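PDB 5LSM: FMN-dependent nitronate monooxygenase from Shewanella oneidensis, which probably uses its FMN cofactor to oxidise propionate 3-nitronate with molecular oxygen, giving 3-oxopropanoate, nitrate and nitrite as part of nitronate detoxification. Local coordinates for residues V237-P245 with W323-C331; I252-A262 with G315-C324. One frame throughout, in Å; residues are numbered along the deposited sequence.

Contact 1 of 2, residues V237-P245 with W323-C331. With FMN (flavin mononucleotide), chain I.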
loop_
_atom_site.group_PDB
_atom_site.type_symbol
_atom_site.label_atom_id
_atom_site.label_comp_id
_atom_site.label_asym_id
_atom_site.label_seq_id
_atom_site.Cartn_x
_atom_site.Cartn_y
_atom_site.Cartn_z
ATOM N N VAL A 237 -16.126 2.370 -4.052
ATOM C CA VAL A 237 -16.182 1.860 -2.711
ATOM C C VAL A 237 -16.723 0.448 -2.753
ATOM O O VAL A 237 -17.819 0.225 -3.273
ATOM C CB VAL A 237 -17.087 2.728 -1.844
ATOM C CG1 VAL A 237 -17.279 2.113 -0.470
ATOM C CG2 VAL A 237 -16.500 4.110 -1.732
ATOM N N GLY A 238 -15.943 -0.495 -2.210
ATOM C CA GLY A 238 -16.284 -1.920 -2.233
ATOM C C GLY A 238 -16.534 -2.508 -0.851
ATOM O O GLY A 238 -17.677 -2.752 -0.467
ATOM N N THR A 239 -15.463 -2.718 -0.101
ATOM C CA THR A 239 -15.526 -3.426 1.165
ATOM C C THR A 239 -16.571 -2.863 2.149
ATOM O O THR A 239 -17.188 -3.622 2.885
ATOM C CB THR A 239 -14.147 -3.429 1.813
ATOM O OG1 THR A 239 -13.234 -4.126 0.960
ATOM C CG2 THR A 239 -14.180 -4.093 3.173
ATOM N N ALA A 240 -16.804 -1.552 2.124
ATOM C CA ALA A 240 -17.655 -0.914 3.128
ATOM C C ALA A 240 -19.157 -1.103 2.872
ATOM O O ALA A 240 -19.962 -0.869 3.763
ATOM C CB ALA A 240 -17.320 0.567 3.257
ATOM N N TYR A 241 -19.527 -1.601 1.695
ATOM C CA TYR A 241 -20.912 -2.054 1.457
ATOM C C TYR A 241 -21.223 -3.509 1.878
ATOM O O TYR A 241 -22.370 -3.929 1.795
ATOM C CB TYR A 241 -21.277 -1.894 -0.021
ATOM C CG TYR A 241 -21.498 -0.474 -0.453
ATOM C CD1 TYR A 241 -22.649 0.199 -0.089
ATOM C CD2 TYR A 241 -20.563 0.196 -1.262
ATOM C CE1 TYR A 241 -22.872 1.508 -0.505
ATOM C CE2 TYR A 241 -20.802 1.484 -1.728
ATOM C CZ TYR A 241 -21.960 2.138 -1.335
ATOM O OH TYR A 241 -22.221 3.426 -1.749
ATOM N N LEU A 242 -20.212 -4.281 2.288
ATOM C CA LEU A 242 -20.350 -5.749 2.349
ATOM C C LEU A 242 -21.239 -6.258 3.486
ATOM O O LEU A 242 -21.590 -7.440 3.514
ATOM C CB LEU A 242 -18.982 -6.425 2.464
ATOM C CG LEU A 242 -18.111 -6.415 1.209
ATOM C CD1 LEU A 242 -16.728 -6.965 1.540
ATOM C CD2 LEU A 242 -18.755 -7.191 0.070
ATOM N N LEU A 243 -21.581 -5.383 4.427
ATOM C CA LEU A 243 -22.482 -5.756 5.503
ATOM C C LEU A 243 -23.876 -5.164 5.315
ATOM O O LEU A 243 -24.748 -5.371 6.169
ATOM C CB LEU A 243 -21.923 -5.303 6.863
ATOM C CG LEU A 243 -20.681 -6.017 7.394
ATOM C CD1 LEU A 243 -20.407 -5.575 8.825
ATOM C CD2 LEU A 243 -20.846 -7.516 7.329
ATOM N N CYS A 244 -24.075 -4.406 4.239
ATOM C CA CYS A 244 -25.397 -3.831 3.943
ATOM C C CYS A 244 -26.387 -4.946 3.658
ATOM O O CYS A 244 -26.014 -5.968 3.081
ATOM C CB CYS A 244 -25.328 -2.910 2.725
ATOM S SG CYS A 244 -24.351 -1.423 3.010
ATOM N N PRO A 245 -27.659 -4.754 4.045
ATOM C CA PRO A 245 -28.685 -5.784 3.776
ATOM C C PRO A 245 -28.922 -6.050 2.289
ATOM O O PRO A 245 -29.463 -7.094 1.941
ATOM C CB PRO A 245 -29.959 -5.218 4.433
ATOM C CG PRO A 245 -29.701 -3.767 4.628
ATOM C CD PRO A 245 -28.214 -3.574 4.725
ATOM N N TRP A 323 -12.877 -11.902 0.225
ATOM C CA TRP A 323 -12.386 -10.685 -0.364
ATOM C C TRP A 323 -12.706 -9.473 0.533
ATOM O O TRP A 323 -13.811 -9.361 1.045
ATOM C CB TRP A 323 -13.019 -10.497 -1.734
ATOM C CG TRP A 323 -12.572 -11.452 -2.833
ATOM C CD1 TRP A 323 -13.146 -11.561 -4.048
ATOM C CD2 TRP A 323 -11.471 -12.394 -2.831
ATOM N NE1 TRP A 323 -12.483 -12.488 -4.822
ATOM C CE2 TRP A 323 -11.480 -13.047 -4.087
ATOM C CE3 TRP A 323 -10.528 -12.794 -1.880
ATOM C CZ2 TRP A 323 -10.556 -14.036 -4.434
ATOM C CZ3 TRP A 323 -9.597 -13.776 -2.230
ATOM C CH2 TRP A 323 -9.611 -14.372 -3.503
ATOM N N CYS A 324 -11.712 -8.600 0.741
ATOM C CA CYS A 324 -11.755 -7.543 1.770
ATOM C C CYS A 324 -10.489 -6.695 1.635
ATOM O O CYS A 324 -9.421 -7.216 1.370
ATOM C CB CYS A 324 -11.842 -8.126 3.194
ATOM S SG CYS A 324 -11.854 -6.900 4.551
ATOM N N GLY A 325 -10.645 -5.381 1.716
ATOM C CA GLY A 325 -9.521 -4.466 1.611
ATOM C C GLY A 325 -8.833 -4.305 2.944
ATOM O O GLY A 325 -9.169 -4.971 3.897
ATOM N N GLN A 326 -7.880 -3.401 3.012
ATOM C CA GLN A 326 -7.060 -3.265 4.199
ATOM C C GLN A 326 -7.682 -2.374 5.251
ATOM O O GLN A 326 -7.072 -2.132 6.299
ATOM C CB GLN A 326 -5.688 -2.714 3.839
ATOM C CG GLN A 326 -4.771 -3.719 3.182
ATOM C CD GLN A 326 -3.345 -3.194 3.062
ATOM O OE1 GLN A 326 -3.119 -2.021 2.733
ATOM N NE2 GLN A 326 -2.385 -4.053 3.341
ATOM N N ASN A 327 -8.890 -1.901 4.999
ATOM C CA ASN A 327 -9.638 -1.136 6.000
ATOM C C ASN A 327 -11.060 -1.657 6.059
ATOM O O ASN A 327 -11.879 -1.327 5.206
ATOM C CB ASN A 327 -9.631 0.367 5.654
ATOM C CG ASN A 327 -10.016 1.244 6.833
ATOM O OD1 ASN A 327 -10.611 0.785 7.797
ATOM N ND2 ASN A 327 -9.651 2.510 6.764
ATOM N N ALA A 328 -11.312 -2.555 7.004
ATOM C CA ALA A 328 -12.636 -3.096 7.212
ATOM C C ALA A 328 -13.478 -2.235 8.157
ATOM O O ALA A 328 -14.631 -2.535 8.392
ATOM C CB ALA A 328 -12.534 -4.514 7.749
ATOM N N SER A 329 -12.925 -1.147 8.673
ATOM C CA SER A 329 -13.577 -0.424 9.763
ATOM C C SER A 329 -14.844 0.342 9.332
ATOM O O SER A 329 -15.515 0.937 10.172
ATOM C CB SER A 329 -12.594 0.554 10.400
ATOM O OG SER A 329 -12.409 1.689 9.565
ATOM N N GLY A 330 -15.126 0.403 8.032
ATOM C CA GLY A 330 -16.253 1.203 7.529
ATOM C C GLY A 330 -17.526 0.411 7.255
ATOM O O GLY A 330 -18.567 0.992 6.899
ATOM N N CYS A 331 -17.440 -0.911 7.399
ATOM C CA CYS A 331 -18.576 -1.781 7.158
ATOM C C CYS A 331 -19.588 -1.571 8.255
ATOM O O CYS A 331 -19.234 -1.461 9.413
ATOM C CB CYS A 331 -18.154 -3.257 7.122
ATOM S SG CYS A 331 -16.717 -3.607 6.079
HETATM N N1 FMN I . -13.785 -5.380 -9.374
HETATM C C2 FMN I . -14.269 -5.723 -10.603
HETATM O O2 FMN I . -13.903 -5.069 -11.612
HETATM N N3 FMN I . -15.113 -6.760 -10.781
HETATM C C4 FMN I . -15.535 -7.511 -9.753
HETATM O O4 FMN I . -16.305 -8.474 -9.917
HETATM C C4A FMN I . -15.039 -7.198 -8.399
HETATM N N5 FMN I . -15.455 -7.899 -7.342
HETATM C C5A FMN I . -15.068 -7.582 -6.094
HETATM C C6 FMN I . -15.569 -8.348 -5.045
HETATM C C7 FMN I . -15.222 -8.065 -3.740
HETATM C C7M FMN I . -15.770 -8.944 -2.646
HETATM C C8 FMN I . -14.295 -6.930 -3.460
HETATM C C8M FMN I . -13.904 -6.628 -2.030
HETATM C C9 FMN I . -13.784 -6.158 -4.514
HETATM C C9A FMN I . -14.136 -6.442 -5.844
HETATM N N10 FMN I . -13.692 -5.672 -6.965
HETATM C C10 FMN I . -14.125 -6.054 -8.253
HETATM C "C1'" FMN I . -12.746 -4.549 -6.835
HETATM C "C2'" FMN I . -13.466 -3.236 -6.574
HETATM O "O2'" FMN I . -13.972 -2.727 -7.822
HETATM C "C3'" FMN I . -12.525 -2.206 -5.933
HETATM O "O3'" FMN I . -11.283 -2.180 -6.646
HETATM C "C4'" FMN I . -12.192 -2.489 -4.467
HETATM O "O4'" FMN I . -13.289 -3.048 -3.733
HETATM C "C5'" FMN I . -11.735 -1.188 -3.828
HETATM O "O5'" FMN I . -11.226 -1.401 -2.513
HETATM P P FMN I . -12.149 -1.490 -1.198
HETATM O O1P FMN I . -13.328 -0.564 -1.402
HETATM O O2P FMN I . -11.207 -1.048 -0.108
HETATM O O3P FMN I . -12.511 -2.932 -1.174
#
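The hydroxyl of T239 is held by two partners: OG1 accepts a hydrogen bond from G325 N at 3.0 Å (N-H...O angle 146°) and donates a short one to FMN O3P at 2.5 Å. This is a phosphate site at the C-terminal end of a TIM-barrel strand, where strand 234-237 runs out into the short 3-10 segment 239-241. Backbone amides add to the grip. G238 N binds FMN O1P at 2.7 Å, and T239 N reaches FMN O3P at 3.1 Å with a second, weak bond to O1P. With OG1 beside its own backbone N (chi1 -62°), T239 brings hydroxyl and amide to the same oxygen, O3P. A valine here would probably leave G325 N without this acceptor and the phosphate with one donor fewer. Both glycines leave room for the cofactor: a CB on G238 would run into FMN O4', one on G325 into O2P. The T239 methyl turns to the sulfurs, CG2 lying 3.9 Å from both C324 SG and C331 SG. A240 CB packs on the G330 carbonyl oxygen, and L243 CD1 makes an apolar contact 3.7 Å from C331 CB. Within 323-331 an Asx turn forms, N327 OD1 accepting from S329 N, and S329 OG donates to the same oxygen; Q326 O accepts a hydrogen bond from Q203 NE2 of the second subunit. At the flavin end, FMN C7M sits near the indole plane of W323, at its edge, 3.3 Å from W323 CB.

Contact 2 of 2, residues I252-A262 with G315-C324. With FMN (flavin mononucleotide), chain I.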
loop_
_atom_site.group_PDB
_atom_site.type_symbol
_atom_site.label_atom_id
_atom_site.label_comp_id
_atom_site.label_asym_id
_atom_site.label_seq_id
_atom_site.Cartn_x
_atom_site.Cartn_y
_atom_site.Cartn_z
ATOM N N ILE A 252 -20.826 -16.467 6.742
ATOM C CA ILE A 252 -19.485 -16.797 7.156
ATOM C C ILE A 252 -18.498 -15.705 6.727
ATOM O O ILE A 252 -17.650 -15.293 7.510
ATOM C CB ILE A 252 -19.086 -18.195 6.639
ATOM C CG1 ILE A 252 -18.189 -18.889 7.651
ATOM C CG2 ILE A 252 -18.423 -18.137 5.268
ATOM C CD1 ILE A 252 -17.897 -20.329 7.301
ATOM N N HIS A 253 -18.699 -15.158 5.525
ATOM C CA HIS A 253 -17.977 -13.961 5.063
ATOM C C HIS A 253 -18.311 -12.730 5.924
ATOM O O HIS A 253 -17.418 -12.049 6.390
ATOM C CB HIS A 253 -18.317 -13.693 3.597
ATOM C CG HIS A 253 -17.336 -12.808 2.883
ATOM N ND1 HIS A 253 -16.399 -12.034 3.539
ATOM C CD2 HIS A 253 -17.190 -12.536 1.564
ATOM C CE1 HIS A 253 -15.703 -11.344 2.654
ATOM N NE2 HIS A 253 -16.180 -11.609 1.451
ATOM N N ARG A 254 -19.589 -12.506 6.213
ATOM C CA ARG A 254 -19.995 -11.454 7.174
ATOM C C ARG A 254 -19.309 -11.558 8.557
ATOM O O ARG A 254 -18.971 -10.537 9.186
ATOM C CB ARG A 254 -21.509 -11.472 7.360
ATOM C CG ARG A 254 -22.289 -10.955 6.167
ATOM C CD ARG A 254 -23.794 -11.090 6.368
ATOM N NE ARG A 254 -24.542 -10.333 5.363
ATOM C CZ ARG A 254 -24.808 -9.027 5.438
ATOM N NH1 ARG A 254 -24.426 -8.312 6.495
ATOM N NH2 ARG A 254 -25.459 -8.429 4.447
ATOM N N GLU A 255 -19.149 -12.787 9.040
ATOM C CA GLU A 255 -18.603 -13.033 10.378
ATOM C C GLU A 255 -17.112 -12.734 10.409
ATOM O O GLU A 255 -16.581 -12.230 11.400
ATOM C CB GLU A 255 -18.833 -14.492 10.771
ATOM C CG GLU A 255 -18.364 -14.847 12.179
ATOM C CD GLU A 255 -19.357 -15.715 12.940
ATOM O OE1 GLU A 255 -20.440 -16.020 12.388
ATOM O OE2 GLU A 255 -19.061 -16.079 14.098
ATOM N N ALA A 256 -16.440 -13.079 9.317
ATOM C CA ALA A 256 -15.021 -12.839 9.184
ATOM C C ALA A 256 -14.750 -11.338 9.151
ATOM O O ALA A 256 -13.916 -10.844 9.908
ATOM C CB ALA A 256 -14.491 -13.520 7.928
ATOM N N LEU A 257 -15.507 -10.605 8.330
ATOM C CA LEU A 257 -15.373 -9.136 8.272
ATOM C C LEU A 257 -15.471 -8.450 9.643
ATOM O O LEU A 257 -14.897 -7.381 9.840
ATOM C CB LEU A 257 -16.428 -8.537 7.352
ATOM C CG LEU A 257 -16.281 -8.832 5.867
ATOM C CD1 LEU A 257 -17.624 -8.654 5.163
ATOM C CD2 LEU A 257 -15.203 -7.956 5.245
ATOM N N GLN A 258 -16.262 -9.011 10.550
ATOM C CA GLN A 258 -16.549 -8.354 11.839
ATOM C C GLN A 258 -15.563 -8.783 12.926
ATOM O O GLN A 258 -15.372 -8.079 13.913
ATOM C CB GLN A 258 -17.985 -8.658 12.297
ATOM C CG GLN A 258 -19.020 -7.735 11.680
ATOM C CD GLN A 258 -20.406 -8.344 11.624
ATOM O OE1 GLN A 258 -20.584 -9.477 11.176
ATOM N NE2 GLN A 258 -21.400 -7.582 12.046
ATOM N N SER A 259 -14.923 -9.927 12.724
ATOM C CA SER A 259 -13.865 -10.390 13.612
ATOM C C SER A 259 -12.590 -9.549 13.494
ATOM O O SER A 259 -12.426 -8.773 12.558
ATOM C CB SER A 259 -13.530 -11.839 13.288
ATOM O OG SER A 259 -12.854 -11.915 12.046
ATOM N N ASP A 260 -11.653 -9.782 14.402
ATOM C CA ASP A 260 -10.384 -9.084 14.364
ATOM C C ASP A 260 -9.367 -9.748 13.425
ATOM O O ASP A 260 -8.353 -9.142 13.070
ATOM C CB ASP A 260 -9.822 -8.876 15.785
ATOM C CG ASP A 260 -9.558 -10.180 16.519
ATOM O OD1 ASP A 260 -9.111 -11.153 15.879
ATOM O OD2 ASP A 260 -9.752 -10.212 17.756
ATOM N N ALA A 261 -9.687 -10.943 12.933
ATOM C CA ALA A 261 -9.003 -11.496 11.749
ATOM C C ALA A 261 -9.148 -10.592 10.495
ATOM O O ALA A 261 -8.248 -10.520 9.658
ATOM C CB ALA A 261 -9.532 -12.893 11.449
ATOM N N ALA A 262 -10.273 -9.895 10.379
ATOM C CA ALA A 262 -10.522 -9.052 9.223
ATOM C C ALA A 262 -9.387 -8.063 8.964
ATOM O O ALA A 262 -9.148 -7.695 7.828
ATOM C CB ALA A 262 -11.835 -8.310 9.388
ATOM N N GLY A 315 -18.982 -24.543 9.183
ATOM C CA GLY A 315 -18.784 -23.247 9.825
ATOM C C GLY A 315 -17.338 -22.795 9.927
ATOM O O GLY A 315 -17.031 -21.867 10.676
ATOM N N PHE A 316 -16.449 -23.430 9.169
ATOM C CA PHE A 316 -15.072 -22.963 9.045
ATOM C C PHE A 316 -14.958 -22.052 7.835
ATOM O O PHE A 316 -15.447 -22.386 6.760
ATOM C CB PHE A 316 -14.125 -24.143 8.865
ATOM C CG PHE A 316 -14.015 -25.021 10.068
ATOM C CD1 PHE A 316 -13.476 -24.532 11.251
ATOM C CD2 PHE A 316 -14.411 -26.346 10.014
ATOM C CE1 PHE A 316 -13.359 -25.343 12.365
ATOM C CE2 PHE A 316 -14.302 -27.156 11.123
ATOM C CZ PHE A 316 -13.763 -26.657 12.298
ATOM N N TRP A 317 -14.255 -20.932 7.989
ATOM C CA TRP A 317 -13.959 -20.082 6.843
ATOM C C TRP A 317 -12.599 -20.401 6.206
ATOM O O TRP A 317 -12.131 -19.664 5.343
ATOM C CB TRP A 317 -14.123 -18.584 7.189
ATOM C CG TRP A 317 -13.198 -17.985 8.245
ATOM C CD1 TRP A 317 -11.841 -17.992 8.237
ATOM C CD2 TRP A 317 -13.581 -17.120 9.336
ATOM N NE1 TRP A 317 -11.352 -17.251 9.294
ATOM C CE2 TRP A 317 -12.400 -16.694 9.970
ATOM C CE3 TRP A 317 -14.804 -16.692 9.848
ATOM C CZ2 TRP A 317 -12.405 -15.895 11.111
ATOM C CZ3 TRP A 317 -14.809 -15.895 10.992
ATOM C CH2 TRP A 317 -13.614 -15.506 11.605
ATOM N N ASP A 318 -12.073 -21.593 6.508
ATOM C CA ASP A 318 -10.686 -21.977 6.184
ATOM C C ASP A 318 -10.396 -22.064 4.681
ATOM O O ASP A 318 -9.249 -21.954 4.273
ATOM C CB ASP A 318 -10.317 -23.330 6.848
ATOM C CG ASP A 318 -10.333 -23.273 8.399
ATOM O OD1 ASP A 318 -10.829 -22.272 8.962
ATOM O OD2 ASP A 318 -9.885 -24.249 9.054
ATOM N N PHE A 319 -11.413 -22.294 3.859
ATOM C CA PHE A 319 -11.188 -22.458 2.420
ATOM C C PHE A 319 -12.045 -21.488 1.598
ATOM O O PHE A 319 -12.431 -21.789 0.477
ATOM C CB PHE A 319 -11.433 -23.920 2.004
ATOM C CG PHE A 319 -10.403 -24.876 2.534
ATOM C CD1 PHE A 319 -9.245 -25.130 1.819
ATOM C CD2 PHE A 319 -10.536 -25.424 3.796
ATOM C CE1 PHE A 319 -8.260 -25.949 2.334
ATOM C CE2 PHE A 319 -9.555 -26.240 4.326
ATOM C CZ PHE A 319 -8.419 -26.508 3.590
ATOM N N SER A 320 -12.323 -20.315 2.160
ATOM C CA SER A 320 -13.182 -19.340 1.494
ATOM C C SER A 320 -12.361 -18.164 0.931
ATOM O O SER A 320 -11.413 -17.710 1.565
ATOM C CB SER A 320 -14.238 -18.821 2.463
ATOM O OG SER A 320 -15.125 -19.849 2.865
ATOM N N PRO A 321 -12.731 -17.671 -0.262
ATOM C CA PRO A 321 -12.242 -16.384 -0.735
ATOM C C PRO A 321 -12.950 -15.219 -0.028
ATOM O O PRO A 321 -14.066 -14.844 -0.384
ATOM C CB PRO A 321 -12.586 -16.416 -2.224
ATOM C CG PRO A 321 -13.831 -17.222 -2.283
ATOM C CD PRO A 321 -13.643 -18.298 -1.234
ATOM N N LEU A 322 -12.302 -14.671 0.991
ATOM C CA LEU A 322 -12.917 -13.688 1.847
ATOM C C LEU A 322 -12.443 -12.313 1.398
ATOM O O LEU A 322 -11.648 -11.669 2.061
ATOM C CB LEU A 322 -12.501 -13.950 3.290
ATOM C CG LEU A 322 -12.924 -15.270 3.931
ATOM C CD1 LEU A 322 -12.159 -15.468 5.229
ATOM C CD2 LEU A 322 -14.419 -15.251 4.204
ATOM N N TRP A 323 -12.877 -11.902 0.225
ATOM C CA TRP A 323 -12.386 -10.685 -0.364
ATOM C C TRP A 323 -12.706 -9.473 0.533
ATOM O O TRP A 323 -13.811 -9.361 1.045
ATOM C CB TRP A 323 -13.019 -10.497 -1.734
ATOM C CG TRP A 323 -12.572 -11.452 -2.833
ATOM C CD1 TRP A 323 -13.146 -11.561 -4.048
ATOM C CD2 TRP A 323 -11.471 -12.394 -2.831
ATOM N NE1 TRP A 323 -12.483 -12.488 -4.822
ATOM C CE2 TRP A 323 -11.480 -13.047 -4.087
ATOM C CE3 TRP A 323 -10.528 -12.794 -1.880
ATOM C CZ2 TRP A 323 -10.556 -14.036 -4.434
ATOM C CZ3 TRP A 323 -9.597 -13.776 -2.230
ATOM C CH2 TRP A 323 -9.611 -14.372 -3.503
ATOM N N CYS A 324 -11.712 -8.600 0.741
ATOM C CA CYS A 324 -11.755 -7.543 1.770
ATOM C C CYS A 324 -10.489 -6.695 1.635
ATOM O O CYS A 324 -9.421 -7.216 1.370
ATOM C CB CYS A 324 -11.842 -8.126 3.194
ATOM S SG CYS A 324 -11.854 -6.900 4.551
HETATM N N1 FMN I . -13.785 -5.380 -9.374
HETATM C C2 FMN I . -14.269 -5.723 -10.603
HETATM O O2 FMN I . -13.903 -5.069 -11.612
HETATM N N3 FMN I . -15.113 -6.760 -10.781
HETATM C C4 FMN I . -15.535 -7.511 -9.753
HETATM O O4 FMN I . -16.305 -8.474 -9.917
HETATM C C4A FMN I . -15.039 -7.198 -8.399
HETATM N N5 FMN I . -15.455 -7.899 -7.342
HETATM C C5A FMN I . -15.068 -7.582 -6.094
HETATM C C6 FMN I . -15.569 -8.348 -5.045
HETATM C C7 FMN I . -15.222 -8.065 -3.740
HETATM C C7M FMN I . -15.770 -8.944 -2.646
HETATM C C8 FMN I . -14.295 -6.930 -3.460
HETATM C C8M FMN I . -13.904 -6.628 -2.030
HETATM C C9 FMN I . -13.784 -6.158 -4.514
HETATM C C9A FMN I . -14.136 -6.442 -5.844
HETATM N N10 FMN I . -13.692 -5.672 -6.965
HETATM C C10 FMN I . -14.125 -6.054 -8.253
HETATM C "C1'" FMN I . -12.746 -4.549 -6.835
HETATM C "C2'" FMN I . -13.466 -3.236 -6.574
HETATM O "O2'" FMN I . -13.972 -2.727 -7.822
HETATM C "C3'" FMN I . -12.525 -2.206 -5.933
HETATM O "O3'" FMN I . -11.283 -2.180 -6.646
HETATM C "C4'" FMN I . -12.192 -2.489 -4.467
HETATM O "O4'" FMN I . -13.289 -3.048 -3.733
HETATM C "C5'" FMN I . -11.735 -1.188 -3.828
HETATM O "O5'" FMN I . -11.226 -1.401 -2.513
HETATM P P FMN I . -12.149 -1.490 -1.198
HETATM O O1P FMN I . -13.328 -0.564 -1.402
HETATM O O2P FMN I . -11.207 -1.048 -0.108
HETATM O O3P FMN I . -12.511 -2.932 -1.174
#
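W317 lays its indole against helix 251-258 with A256 over one face: A256 CB stands 3.9 Å from the centroid of the six-membered ring, 17° off the ring normal, a CH-pi contact. W317 CG lies between the backbone N and the carbonyl carbon (chi1 64°), which turns the ring to the helix. E255 meets the ring at its edge, with E255 CG 3.9 Å from W317 CZ3, and S259 OG and A261 CB come in obliquely at the far end. I252 CG1 packs 4.1 Å from W317 CB, and its CD1 reaches the F316 carbonyl. Segment 315-324 forms an irregular loop lying along the helix, starting at G315, the C-prime residue of the Schellman motif that closes helix 301-313. Further along, the side chains of L322 and H253 pass with opposite headings. L322 CA sits over the imidazole face, 4.0 Å from its centroid, while L322 CD2 passes H253 ND1 at 3.8 Å. The other branch, L322 CD1, touches A256 CB, linking the two aromatic contacts. The W323 carbonyl oxygen lies in the imidazole plane at the edge, with W323 O 3.2 Å from H253 CE1. L257 CD2 meets C324 SG at 3.6 Å, at the end nearest the flavin pocket. S259 OG donates to A256 O at 2.6 Å, on a lone pair in the carbonyl plane, and S320 OG is hydrogen-bonded to E312 of helix 301-313. Attachment of the loop to the helix therefore rests largely on apolar and CH-pi fit rather than on paired charges.

Contacts 1 and 2 have centres about 12 Å apart and share W323 and C324, where the loop passes from helix 251-258 to the phosphate site. Both meet the methyl end of the flavin at the shared W323, and contact 1 also holds the phosphate. They are also joined directly. R254, on the helix, probably hydrogen-bonds back to the turn of 237-245, with R254 NH2 2.9 Å from C244 O and R254 NH1 3.0 Å from L243 O. Packing adds to this, L242 CB lying 3.8 Å from L257 CD1.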